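PDB 4XKY: dihydrodipicolinate synthase from Bacteroides thetaiotaomicron, which catalyses the aldol-type condensation of pyruvate with aspartate semialdehyde through a Schiff base, an early step of the diaminopimelate route to lysine. Local coordinates for the interface of chains A and B. Coordinates in Å, arbitrary orientation; residue numbers count along the deposited sequence, not the author numbering. Chains: chain A/B, Dihydrodipicolinate synthase.

The interface of chains A and B. Residues chain A 84, 86-87; chain B 19-20, 55, 57.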
loop_
_atom_site.group_PDB
_atom_site.type_symbol
_atom_site.label_atom_id
_atom_site.label_comp_id
_atom_site.label_asym_id
_atom_site.label_seq_id
_atom_site.Cartn_x
_atom_site.Cartn_y
_atom_site.Cartn_z
ATOM N N SER A 84 3.489 4.606 -22.685
ATOM C CA SER A 84 3.828 3.938 -23.922
ATOM C C SER A 84 5.297 4.098 -24.261
ATOM O O SER A 84 5.772 5.204 -24.428
ATOM C CB SER A 84 3.044 4.518 -25.089
ATOM O OG SER A 84 3.740 4.176 -26.276
ATOM N N VAL A 86 6.872 3.260 -27.081
ATOM C CA VAL A 86 6.940 3.878 -28.417
ATOM C C VAL A 86 6.899 5.432 -28.324
ATOM O O VAL A 86 7.754 6.139 -28.900
ATOM C CB VAL A 86 5.804 3.322 -29.305
ATOM C CG1 VAL A 86 5.681 4.070 -30.619
ATOM C CG2 VAL A 86 6.032 1.833 -29.544
ATOM N N GLU A 87 5.937 5.952 -27.556
ATOM C CA GLU A 87 5.782 7.408 -27.386
ATOM C C GLU A 87 6.990 7.970 -26.649
ATOM O O GLU A 87 7.466 9.062 -26.958
ATOM C CB GLU A 87 4.503 7.812 -26.606
ATOM C CG GLU A 87 3.135 7.389 -27.162
ATOM C CD GLU A 87 2.787 7.983 -28.517
ATOM O OE1 GLU A 87 3.534 8.858 -29.004
ATOM O OE2 GLU A 87 1.751 7.570 -29.093
ATOM N N ASP B 19 5.735 -3.990 -31.354
ATOM C CA ASP B 19 5.333 -3.030 -30.315
ATOM C C ASP B 19 4.306 -2.052 -30.851
ATOM O O ASP B 19 3.337 -1.697 -30.169
ATOM C CB ASP B 19 6.533 -2.231 -29.812
ATOM C CG ASP B 19 7.455 -3.061 -28.991
ATOM O OD1 ASP B 19 6.946 -3.880 -28.195
ATOM O OD2 ASP B 19 8.670 -2.919 -29.173
ATOM N N ASP B 20 4.522 -1.621 -32.078
ATOM C CA ASP B 20 3.649 -0.644 -32.660
ATOM C C ASP B 20 2.925 -1.124 -33.919
ATOM O O ASP B 20 2.575 -0.303 -34.749
ATOM C CB ASP B 20 4.431 0.642 -32.956
ATOM C CG ASP B 20 3.570 1.892 -32.817
ATOM O OD1 ASP B 20 2.601 1.868 -32.025
ATOM O OD2 ASP B 20 3.846 2.889 -33.513
ATOM N N SER B 55 0.867 2.909 -28.133
ATOM C CA SER B 55 0.879 4.271 -28.680
ATOM C C SER B 55 -0.522 4.801 -29.021
ATOM O O SER B 55 -1.459 4.009 -29.185
ATOM C CB SER B 55 1.712 4.293 -29.937
ATOM O OG SER B 55 1.063 3.642 -31.013
ATOM N N LYS B 57 -1.422 6.147 -31.820
ATOM C CA LYS B 57 -1.722 5.644 -33.153
ATOM C C LYS B 57 -2.317 4.233 -33.096
ATOM O O LYS B 57 -3.272 3.926 -33.801
ATOM C CB LYS B 57 -0.481 5.664 -34.070
ATOM C CG LYS B 57 -0.643 4.801 -35.324
ATOM C CD LYS B 57 0.393 5.034 -36.426
ATOM C CE LYS B 57 1.700 4.259 -36.234
ATOM N NZ LYS B 57 1.559 2.788 -35.997
HETATM O O HOH W 1 1.353 7.096 -31.848
#
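The N-terminal end of helix 85-97 in chain A, with A:Val86 and A:Glu87 in its first turn, meets B:Ser55, just ahead of helix 56-70, and the loop of B:Asp19 and B:Asp20 in chain B. A:Val86 carries most of chain A's share, 69 Å² of its surface being hidden. Its CG1, anti to the backbone N (chi1 171°), lies 3.6 Å from the carboxylate OD2 of B:Asp20, and the two side chains cross at about a right angle. The other methyl, CG2, rests 4.0 Å from CB of B:Asp20 and also touches B:Asp19. Bonds within chain B probably hold that carboxylate in place: OG of B:Ser55 donates to the syn lone pair of OD1 of B:Asp20 at 2.6 Å, while NZ of B:Lys57 makes a salt bridge with OD2 at 3.4 Å, weak as a hydrogen bond. An alanine in place of B:Asp20 would probably leave the B:Ser55 hydroxyl and the B:Lys57 amino group without this mate and open a gap beside CG1 of A:Val86. Next to A:Val86, A:Glu87, bent at chi2 (-63°), brings OE2 to 3.4 Å from CB of B:Ser55. A water links OE2 of A:Glu87, at 2.8 Å, to the backbone N of B:Lys57, probably helping to satisfy this N-H at the helix start. On the chain A side, OG of A:Ser84 accepts a nearly straight bond (171° at H) from N of A:Glu87, an N-cap of helix 85-97. No direct polar bond crosses the patch; packing and water join the chains. Its centre lies about 20 Å from the predicted active-site B:Tyr136, and the two-fold repeats the contact with chains exchanged. These contacts suggest that the patch helps hold subunits together in the tetramer.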